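Local structure of cupin type-2 domain-containing protein (Burkholderia xenovorans, 2O8Q) at residues A[26-31]-A[42-47]; A[61-66]-A[114-119]; A[76-81]-A[102-107]. The protein is of unknown function but has a cupin fold that binds a nickel ion through three histidines. One frame throughout, in Å; residues are numbered along the deposited sequence. Where two conformers were deposited one is given.

Overall arrangement
From the N terminus, contact 1 closes first: a short connection with helix 33-37 brings strand 42-48 back antiparallel to strand 26-30, outermost within the subunit. Contact 2 opens after it, at the end of strand 59-61, and spans 47 intervening residues before 61-66 meets 114-119. Contact 3 lies wholly within that span, where strand 101-106 returns to strand 74-79. Contacts 1 and 2 belong to one antiparallel sheet, since strands 42-48 and 111-116 are neighbours, and His44 NE2 reaches Glu114 OE1. Contact 3 belongs to another sheet of the cupin barrel, of strands 83-88, 74-79 and 101-106; it touches contact 1 where Phe26 meets His106, while its centre lies about 17 Å from that of contact 2.

Contact 1: residues A[26-31]-A[42-47]; sequences FEYRDT and GAHVIR
Ala43 O is gripped twice by Thr31: by the backbone N in the carbonyl plane and by OG1, from above that plane at 2.6 Å. Thr31 OG1 stands between its own N and carbonyl carbon (chi1 61°) and also meets Val33 N. Beyond it the strands run antiparallel; Arg29 with Val45, and Glu27 with Arg47, each exchange two backbone hydrogen bonds. Water 1 joins Asp30 OD1 to Ala43 N. Within the subunit 26-30 is the outermost strand of the larger cupin sheet, paired with 42-48. On the face of Tyr28, His44 and Ile46, the Tyr28 and His44 rings form an offset edge-to-face (T-shaped) pair, centroids 5.9 Å apart and planes at 68°, with His44 CD2 at the edge of the Tyr28 ring. Ile46 runs alongside, CG1 3.7 Å from Tyr28 CD2, and its CG2 branch meets Phe26 CD1 at 3.6 Å. His44 NE2 bonds to Glu114 OE1. On the other face Glu27 and Arg47 cross obliquely in a salt bridge whose modelled atoms are too close for detail. The second subunit supplies Phe18 as cation-pi partner of Arg47, Gly90 O as acceptor for Arg29 NH2, and backbone hydrogen bonds to Tyr28.

Contact 2: residues A[61-66]-A[114-119]; sequences HTVGFQ and EIVSPA. With NI (nickel (II) ion), chain C; EDO (1,2-ethanediol), chain F.
A classic beta bulge joins the two segments, Gly64 and Phe65 both facing Ser117: Gly64 N gives its hydrogen to Ser117 O at 2.7 Å, and Ser117 N reaches a lone pair of Phe65 O. Gln66 and Val116 follow as a non-hydrogen-bonded antiparallel pair, while an inverse gamma turn centred on Thr62 leads into the bulge and a cis peptide bond precedes Pro118 in 114-119. Val63 and Val116 cross at about a right angle, and in the conformer given for Val116 their tips come close, CG1 of Val63 being 3.2 Å from CG2 of Val116. Pro118 CD lies against Thr62 O, a buried carbonyl oxygen with no polar partner in the model. Gln66 and Glu114, both extended, cross obliquely and meet at their ends: Gln66 NE2 points at Glu114 OE2, 2.8 Å away, and meets it nearly along the C-O axis with amide and carboxylate planes 22° apart; OE1 is taken by His44. The site beside this pair is the metal centre of the cupin barrel: NE2 of His61 binds the nickel ion at 2.1 Å, with His59, His101 and three waters completing six ligands. His61 ND1 is bonded to Thr123 OG1, which, with the NE2-nickel bond, would hold the ring's rotation. The carboxylate of Glu114, with OE2 5.8 Å from His61 NE2, may add negative potential near the ion. Phe65 lies alongside Ile115, CE2 of Phe65 to CG2 of Ile115 4.0 Å.

Contact 3: residues A[76-81]-A[102-107]; sequences EFEYED and RELRHS
Backbone bonds hold the strands antiparallel, with a shift of one residue. Glu78 and Arg102 exchange two, the first from Glu78 N to Arg102 O at 2.8 Å. At the other end Glu76 bonds two successive residues: its O accepts from Leu104 N, while its N points almost straight at Arg105 O. Leu104 and Arg105 thus both face Glu76 in a classic beta bulge, and Leu104 turns its side chain toward the partner strand. Two salt bridges lie on the face of Glu76, Glu78, Arg102 and Arg105. Arg102 leaves its backbone in the crowded position (chi1 62°) and extends to the guanidinium, whose NE and NH2 grip one oxygen side-on, each 2.9 Å from Glu78 OE1. NH2 takes the syn lone pair; NE arrives from above the carboxylate plane, the two groups being inclined at 42°. Arg105 bends at chi3 instead, bringing NH1 to Glu76 OE1 at 2.9 Å, nearly along the C-O axis; OE1 lies in the guanidinium plane, although the carboxylate is turned 69° from it. These strands, with 83-88, make one sheet of the cupin barrel, and 101-106 begins with the nickel ligand His101. Leu104 makes van der Waals contacts with the two acidic side chains: its CD1 meets Glu76 CG and CD and Glu78 CB, and its CD2 lies 3.7 Å from Glu78 OE1. On the other face, Phe77, whose side chain is about 6 Å from the nickel ion, meets the CG of Glu103, whose carboxylate stands nearly perpendicular to the ring. Glu103, bent at chi2, accepts from His106 ND1 at 2.6 Å from OE2; the donor lies in the imidazole plane but above that of the carboxylate. Phe26 lies against the His106 ring.

Contact 1: residues A[26-31]-A[42-47]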
loop_
_atom_site.group_PDB
_atom_site.type_symbol
_atom_site.label_atom_id
_atom_site.label_comp_id
_atom_site.label_asym_id
_atom_site.label_seq_id
_atom_site.Cartn_x
_atom_site.Cartn_y
_atom_site.Cartn_z
ATOM N N PHE A 26 6.846 25.843 6.729
ATOM C CA PHE A 26 5.725 25.069 7.295
ATOM C C PHE A 26 6.068 24.430 8.617
ATOM O O PHE A 26 7.229 24.246 8.935
ATOM C CB PHE A 26 5.292 23.983 6.311
ATOM C CG PHE A 26 4.770 24.542 5.046
ATOM C CD1 PHE A 26 3.474 25.027 4.977
ATOM C CD2 PHE A 26 5.584 24.657 3.936
ATOM C CE1 PHE A 26 2.994 25.585 3.824
ATOM C CE2 PHE A 26 5.106 25.225 2.776
ATOM C CZ PHE A 26 3.811 25.678 2.719
ATOM N N GLU A 27 5.039 24.081 9.376
ATOM C CA GLU A 27 5.215 23.268 10.572
ATOM C C GLU A 27 4.203 22.116 10.503
ATOM O O GLU A 27 3.209 22.189 9.766
ATOM C CB GLU A 27 5.058 24.044 11.855
ATOM C CG GLU A 27 3.757 24.746 12.033
ATOM C CD GLU A 27 3.784 25.768 13.183
ATOM O OE1 GLU A 27 4.817 25.912 13.882
ATOM O OE2 GLU A 27 2.746 26.422 13.369
ATOM N N TYR A 28 4.494 21.056 11.261
ATOM C CA TYR A 28 3.854 19.735 11.095
ATOM C C TYR A 28 3.422 19.159 12.431
ATOM O O TYR A 28 4.141 19.218 13.404
ATOM C CB TYR A 28 4.822 18.753 10.382
ATOM C CG TYR A 28 5.310 19.245 9.018
ATOM C CD1 TYR A 28 6.229 20.282 8.934
ATOM C CD2 TYR A 28 4.851 18.699 7.812
ATOM C CE1 TYR A 28 6.678 20.794 7.717
ATOM C CE2 TYR A 28 5.336 19.209 6.553
ATOM C CZ TYR A 28 6.253 20.259 6.534
ATOM O OH TYR A 28 6.743 20.815 5.339
ATOM N N ARG A 29 2.216 18.590 12.464
ATOM C CA ARG A 29 1.650 17.899 13.644
ATOM C C ARG A 29 1.444 16.458 13.182
ATOM O O ARG A 29 0.693 16.179 12.256
ATOM C CB ARG A 29 0.302 18.507 14.071
ATOM C CG ARG A 29 -0.314 17.884 15.242
ATOM C CD ARG A 29 -1.446 18.691 15.794
ATOM N NE ARG A 29 -2.648 18.601 14.987
ATOM C CZ ARG A 29 -3.468 17.549 14.994
ATOM N NH1 ARG A 29 -3.211 16.470 15.733
ATOM N NH2 ARG A 29 -4.578 17.611 14.250
ATOM N N ASP A 30 2.100 15.529 13.856
ATOM C CA ASP A 30 2.070 14.106 13.473
ATOM C C ASP A 30 0.839 13.395 14.045
ATOM O O ASP A 30 0.491 13.579 15.233
ATOM C CB ASP A 30 3.356 13.454 13.976
ATOM C CG ASP A 30 3.689 12.141 13.327
ATOM O OD1 ASP A 30 2.819 11.500 12.753
ATOM O OD2 ASP A 30 4.859 11.693 13.519
ATOM N N THR A 31 0.144 12.611 13.211
ATOM C CA THR A 31 -0.957 11.740 13.662
ATOM C C THR A 31 -0.461 10.469 14.379
ATOM O O THR A 31 -1.232 9.748 15.050
ATOM C CB THR A 31 -1.747 11.209 12.477
ATOM O OG1 THR A 31 -0.900 10.427 11.601
ATOM C CG2 THR A 31 -2.443 12.353 11.729
ATOM N N GLY A 42 2.622 7.505 6.466
ATOM C CA GLY A 42 2.676 8.650 7.351
ATOM C C GLY A 42 1.441 9.508 7.156
ATOM O O GLY A 42 0.853 9.481 6.087
ATOM N N ALA A 43 1.072 10.274 8.172
ATOM C CA ALA A 43 0.027 11.258 7.987
ATOM C C ALA A 43 0.261 12.352 8.986
ATOM O O ALA A 43 0.563 12.107 10.168
ATOM C CB ALA A 43 -1.359 10.658 8.175
ATOM N N HIS A 44 0.136 13.564 8.516
ATOM C CA HIS A 44 0.430 14.744 9.354
ATOM C C HIS A 44 -0.314 15.937 8.854
ATOM O O HIS A 44 -0.669 16.025 7.691
ATOM C CB HIS A 44 1.932 14.970 9.425
ATOM C CG HIS A 44 2.568 14.852 8.075
ATOM N ND1 HIS A 44 3.218 13.696 7.665
ATOM C CD2 HIS A 44 2.472 15.642 6.987
ATOM C CE1 HIS A 44 3.584 13.846 6.402
ATOM N NE2 HIS A 44 3.207 15.051 5.991
ATOM N N VAL A 45 -0.558 16.884 9.759
ATOM C CA VAL A 45 -1.177 18.158 9.402
ATOM C C VAL A 45 -0.059 19.203 9.230
ATOM O O VAL A 45 0.870 19.333 10.064
ATOM C CB VAL A 45 -2.199 18.610 10.430
ATOM C CG1 VAL A 45 -2.789 20.017 10.092
ATOM C CG2 VAL A 45 -3.310 17.539 10.608
ATOM N N ILE A 46 -0.148 19.910 8.122
ATOM C CA ILE A 46 0.830 20.903 7.752
ATOM C C ILE A 46 0.159 22.270 7.876
ATOM O O ILE A 46 -0.929 22.473 7.375
ATOM C CB ILE A 46 1.258 20.705 6.295
ATOM C CG1 ILE A 46 1.670 19.246 6.012
ATOM C CG2 ILE A 46 2.406 21.677 5.906
ATOM C CD1 ILE A 46 2.115 18.972 4.622
ATOM N N ARG A 47 0.824 23.181 8.547
ATOM C CA ARG A 47 0.299 24.548 8.646
ATOM C C ARG A 47 1.362 25.552 8.207
ATOM O O ARG A 47 2.555 25.384 8.474
ATOM C CB ARG A 47 -0.273 24.844 10.035
ATOM C CG ARG A 47 0.606 25.215 11.067
ATOM C CD ARG A 47 -0.243 25.830 12.221
ATOM N NE ARG A 47 0.588 25.893 13.401
ATOM C CZ ARG A 47 0.115 25.911 14.637
ATOM N NH1 ARG A 47 -1.193 25.801 14.850
ATOM N NH2 ARG A 47 0.962 25.966 15.640
HETATM O O HOH W 1 2.913 9.939 10.500
#

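Contact 2: residues A[61-66]-A[114-119]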
loop_
_atom_site.group_PDB
_atom_site.type_symbol
_atom_site.label_atom_id
_atom_site.label_comp_id
_atom_site.label_asym_id
_atom_site.label_seq_id
_atom_site.Cartn_x
_atom_site.Cartn_y
_atom_site.Cartn_z
ATOM N N HIS A 61 8.188 13.473 -5.573
ATOM C CA HIS A 61 8.401 12.692 -4.352
ATOM C C HIS A 61 8.399 11.211 -4.664
ATOM O O HIS A 61 7.600 10.763 -5.482
ATOM C CB HIS A 61 7.330 12.981 -3.309
ATOM C CG HIS A 61 7.130 14.438 -3.048
ATOM N ND1 HIS A 61 8.076 15.225 -2.429
ATOM C CD2 HIS A 61 6.080 15.236 -3.331
ATOM C CE1 HIS A 61 7.623 16.476 -2.374
ATOM N NE2 HIS A 61 6.415 16.512 -2.925
ATOM N N THR A 62 9.232 10.452 -3.951
ATOM C CA THR A 62 9.292 8.985 -4.162
ATOM C C THR A 62 8.218 8.280 -3.330
ATOM O O THR A 62 8.499 7.585 -2.361
ATOM C CB THR A 62 10.729 8.395 -3.904
ATOM O OG1 THR A 62 11.065 8.481 -2.493
ATOM C CG2 THR A 62 11.717 9.061 -4.700
ATOM N N VAL A 63 6.976 8.509 -3.665
ATOM C CA VAL A 63 5.864 8.017 -2.918
ATOM C C VAL A 63 5.067 7.055 -3.755
ATOM O O VAL A 63 5.063 7.171 -5.034
ATOM C CB VAL A 63 4.905 9.180 -2.479
ATOM C CG1 VAL A 63 5.594 10.019 -1.491
ATOM C CG2 VAL A 63 4.332 9.980 -3.661
ATOM N N GLY A 64 4.405 6.105 -3.084
ATOM C CA GLY A 64 3.369 5.355 -3.720
ATOM C C GLY A 64 2.252 6.408 -3.518
ATOM O O GLY A 64 2.191 7.458 -4.208
ATOM N N PHE A 65 1.514 6.259 -2.457
ATOM C CA PHE A 65 0.263 6.915 -2.246
ATOM C C PHE A 65 0.520 8.313 -1.696
ATOM O O PHE A 65 1.350 8.477 -0.788
ATOM C CB PHE A 65 -0.581 6.125 -1.240
ATOM C CG PHE A 65 -1.910 6.732 -0.987
ATOM C CD1 PHE A 65 -2.876 6.732 -1.994
ATOM C CD2 PHE A 65 -2.175 7.371 0.205
ATOM C CE1 PHE A 65 -4.093 7.341 -1.803
ATOM C CE2 PHE A 65 -3.426 7.979 0.391
ATOM C CZ PHE A 65 -4.362 7.936 -0.583
ATOM N N GLN A 66 -0.183 9.299 -2.240
ATOM C CA GLN A 66 -0.095 10.613 -1.678
ATOM C C GLN A 66 -1.402 11.418 -1.862
ATOM O O GLN A 66 -1.856 11.617 -2.969
ATOM C CB GLN A 66 1.069 11.385 -2.334
ATOM C CG GLN A 66 1.297 12.742 -1.692
ATOM C CD GLN A 66 2.614 13.361 -2.164
ATOM O OE1 GLN A 66 2.883 13.383 -3.375
ATOM N NE2 GLN A 66 3.426 13.871 -1.196
ATOM N N GLU A 114 -1.863 15.668 5.036
ATOM C CA GLU A 114 -1.156 14.888 4.042
ATOM C C GLU A 114 -1.125 13.446 4.548
ATOM O O GLU A 114 -0.756 13.215 5.687
ATOM C CB GLU A 114 0.300 15.350 3.826
ATOM C CG GLU A 114 1.078 14.530 2.780
ATOM C CD GLU A 114 2.460 15.054 2.499
ATOM O OE1 GLU A 114 3.034 15.792 3.354
ATOM O OE2 GLU A 114 3.037 14.725 1.423
ATOM N N ILE A 115 -1.493 12.509 3.660
ATOM C CA ILE A 115 -1.408 11.070 3.893
ATOM C C ILE A 115 -0.507 10.524 2.794
ATOM O O ILE A 115 -0.754 10.762 1.626
ATOM C CB ILE A 115 -2.775 10.377 3.865
ATOM C CG1 ILE A 115 -3.800 11.143 4.707
ATOM C CG2 ILE A 115 -2.598 8.886 4.249
ATOM C CD1 ILE A 115 -4.695 12.145 3.929
ATOM N N VAL A 116 0.523 9.754 3.149
ATOM C CA VAL A 116 1.549 9.384 2.181
ATOM C C VAL A 116 2.137 8.037 2.540
ATOM O O VAL A 116 2.259 7.710 3.728
ATOM C CB VAL A 116 2.692 10.439 2.236
ATOM C CG1 VAL A 116 3.576 10.256 3.544
ATOM C CG2 VAL A 116 3.615 10.420 0.995
ATOM N N SER A 117 2.515 7.263 1.529
ATOM C CA SER A 117 3.271 6.016 1.717
ATOM C C SER A 117 4.466 6.104 0.768
ATOM O O SER A 117 4.298 6.457 -0.398
ATOM C CB SER A 117 2.443 4.814 1.348
ATOM O OG SER A 117 3.261 3.644 1.442
ATOM N N PRO A 118 5.704 5.835 1.238
ATOM C CA PRO A 118 6.051 5.570 2.625
ATOM C C PRO A 118 6.128 6.909 3.404
ATOM O O PRO A 118 6.186 7.989 2.774
ATOM C CB PRO A 118 7.461 4.974 2.545
ATOM C CG PRO A 118 8.058 5.663 1.311
ATOM C CD PRO A 118 6.889 5.854 0.351
ATOM N N ALA A 119 6.316 6.833 4.725
ATOM C CA ALA A 119 6.526 8.048 5.527
ATOM C C ALA A 119 7.799 8.752 5.108
ATOM O O ALA A 119 7.799 10.005 5.029
ATOM C CB ALA A 119 6.566 7.724 7.011
HETATM NI NI NI C . 5.472 18.330 -3.300
HETATM C C1 EDO F . 2.356 0.526 0.718
HETATM O O1 EDO F . 3.766 0.492 0.353
HETATM C C2 EDO F . 1.332 0.940 -0.375
HETATM O O2 EDO F . 1.502 2.202 -1.074
HETATM O O HOH W 2 3.796 17.511 -2.282
HETATM O O HOH W 3 6.246 19.140 -1.465
HETATM O O HOH W 4 4.393 20.187 -3.393
#

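Contact 3: residues A[76-81]-A[102-107]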
loop_
_atom_site.group_PDB
_atom_site.type_symbol
_atom_site.label_atom_id
_atom_site.label_comp_id
_atom_site.label_asym_id
_atom_site.label_seq_id
_atom_site.Cartn_x
_atom_site.Cartn_y
_atom_site.Cartn_z
ATOM N N GLU A 76 -2.515 26.816 -3.798
ATOM C CA GLU A 76 -2.522 26.598 -5.254
ATOM C C GLU A 76 -1.286 25.767 -5.610
ATOM O O GLU A 76 -0.136 26.130 -5.308
ATOM C CB GLU A 76 -2.499 27.942 -5.991
ATOM C CG GLU A 76 -2.711 27.824 -7.484
ATOM C CD GLU A 76 -2.780 29.133 -8.191
ATOM O OE1 GLU A 76 -1.931 29.997 -7.894
ATOM O OE2 GLU A 76 -3.699 29.313 -9.040
ATOM N N PHE A 77 -1.569 24.636 -6.270
ATOM C CA PHE A 77 -0.569 23.725 -6.776
ATOM C C PHE A 77 -0.562 23.810 -8.288
ATOM O O PHE A 77 -1.466 24.382 -8.937
ATOM C CB PHE A 77 -0.972 22.296 -6.408
ATOM C CG PHE A 77 -0.950 22.006 -4.917
ATOM C CD1 PHE A 77 0.181 22.269 -4.180
ATOM C CD2 PHE A 77 -2.031 21.394 -4.296
ATOM C CE1 PHE A 77 0.222 21.980 -2.808
ATOM C CE2 PHE A 77 -1.982 21.059 -2.937
ATOM C CZ PHE A 77 -0.876 21.349 -2.200
ATOM N N GLU A 78 0.504 23.316 -8.907
ATOM C CA GLU A 78 0.560 23.184 -10.347
ATOM C C GLU A 78 1.115 21.804 -10.655
ATOM O O GLU A 78 2.080 21.371 -10.040
ATOM C CB GLU A 78 1.417 24.267 -11.022
ATOM C CG GLU A 78 1.268 24.271 -12.511
ATOM C CD GLU A 78 2.171 25.271 -13.225
ATOM O OE1 GLU A 78 2.853 26.065 -12.535
ATOM O OE2 GLU A 78 2.179 25.261 -14.482
ATOM N N TYR A 79 0.475 21.151 -11.624
ATOM C CA TYR A 79 0.805 19.796 -11.990
ATOM C C TYR A 79 1.194 19.691 -13.424
ATOM O O TYR A 79 0.661 20.402 -14.263
ATOM C CB TYR A 79 -0.374 18.848 -11.752
ATOM C CG TYR A 79 -0.690 18.780 -10.295
ATOM C CD1 TYR A 79 0.038 17.952 -9.387
ATOM C CD2 TYR A 79 -1.748 19.550 -9.748
ATOM C CE1 TYR A 79 -0.219 17.963 -8.065
ATOM C CE2 TYR A 79 -1.989 19.544 -8.415
ATOM C CZ TYR A 79 -1.268 18.706 -7.564
ATOM O OH TYR A 79 -1.510 18.702 -6.233
ATOM N N GLU A 80 2.100 18.769 -13.718
ATOM C CA GLU A 80 2.483 18.589 -15.098
ATOM C C GLU A 80 1.222 18.223 -15.911
ATOM O O GLU A 80 0.935 18.865 -16.942
ATOM C CB GLU A 80 3.591 17.543 -15.235
ATOM C CG GLU A 80 4.305 17.637 -16.578
ATOM C CD GLU A 80 5.297 16.553 -16.826
ATOM O OE1 GLU A 80 5.488 15.690 -15.949
ATOM O OE2 GLU A 80 5.893 16.554 -17.924
ATOM N N ASP A 81 0.428 17.270 -15.408
ATOM C CA ASP A 81 -0.719 16.736 -16.175
ATOM C C ASP A 81 -1.939 17.628 -16.279
ATOM O O ASP A 81 -2.476 17.790 -17.388
ATOM C CB ASP A 81 -1.138 15.286 -15.794
ATOM C CG ASP A 81 -1.400 15.059 -14.318
ATOM O OD1 ASP A 81 -1.145 15.978 -13.467
ATOM O OD2 ASP A 81 -1.831 13.909 -14.003
ATOM N N ARG A 102 4.439 21.490 -8.296
ATOM C CA ARG A 102 5.027 22.524 -7.466
ATOM C C ARG A 102 3.881 23.235 -6.747
ATOM O O ARG A 102 2.720 23.080 -7.144
ATOM C CB ARG A 102 5.894 23.483 -8.302
ATOM C CG ARG A 102 5.158 24.245 -9.382
ATOM C CD ARG A 102 6.056 25.224 -10.111
ATOM N NE ARG A 102 5.397 25.901 -11.220
ATOM C CZ ARG A 102 5.947 26.918 -11.883
ATOM N NH1 ARG A 102 7.154 27.351 -11.518
ATOM N NH2 ARG A 102 5.309 27.495 -12.902
ATOM N N GLU A 103 4.233 23.954 -5.681
ATOM C CA GLU A 103 3.264 24.775 -4.942
ATOM C C GLU A 103 3.496 26.216 -5.312
ATOM O O GLU A 103 4.614 26.703 -5.192
ATOM C CB GLU A 103 3.420 24.646 -3.432
ATOM C CG GLU A 103 2.293 25.338 -2.679
ATOM C CD GLU A 103 2.805 26.378 -1.690
ATOM O OE1 GLU A 103 3.896 26.182 -1.086
ATOM O OE2 GLU A 103 2.114 27.404 -1.537
ATOM N N LEU A 104 2.445 26.874 -5.808
ATOM C CA LEU A 104 2.576 28.243 -6.296
ATOM C C LEU A 104 2.438 29.306 -5.223
ATOM O O LEU A 104 3.145 30.310 -5.239
ATOM C CB LEU A 104 1.568 28.495 -7.390
ATOM C CG LEU A 104 1.693 27.642 -8.654
ATOM C CD1 LEU A 104 0.654 28.068 -9.729
ATOM C CD2 LEU A 104 3.099 27.772 -9.255
ATOM N N ARG A 105 1.519 29.094 -4.291
ATOM C CA ARG A 105 1.231 30.082 -3.255
ATOM C C ARG A 105 0.228 29.493 -2.308
ATOM O O ARG A 105 -0.481 28.547 -2.668
ATOM C CB ARG A 105 0.668 31.384 -3.874
ATOM C CG ARG A 105 -0.420 31.208 -4.950
ATOM C CD ARG A 105 -0.874 32.497 -5.599
ATOM N NE ARG A 105 0.188 33.253 -6.244
ATOM C CZ ARG A 105 0.656 33.006 -7.465
ATOM N NH1 ARG A 105 0.166 31.994 -8.163
ATOM N NH2 ARG A 105 1.592 33.771 -7.996
ATOM N N HIS A 106 0.122 30.080 -1.115
ATOM C CA HIS A 106 -0.881 29.650 -0.134
ATOM C C HIS A 106 -1.258 30.776 0.813
ATOM O O HIS A 106 -0.558 31.769 0.957
ATOM C CB HIS A 106 -0.398 28.435 0.660
ATOM C CG HIS A 106 0.860 28.699 1.388
ATOM N ND1 HIS A 106 2.091 28.434 0.826
ATOM C CD2 HIS A 106 1.104 29.248 2.608
ATOM C CE1 HIS A 106 3.039 28.805 1.677
ATOM N NE2 HIS A 106 2.467 29.294 2.765
ATOM N N SER A 107 -2.374 30.566 1.496
ATOM C CA SER A 107 -2.829 31.496 2.489
ATOM C C SER A 107 -2.023 31.383 3.814
ATOM O O SER A 107 -1.429 30.361 4.114
ATOM C CB SER A 107 -4.317 31.282 2.762
ATOM O OG SER A 107 -4.544 30.075 3.465
#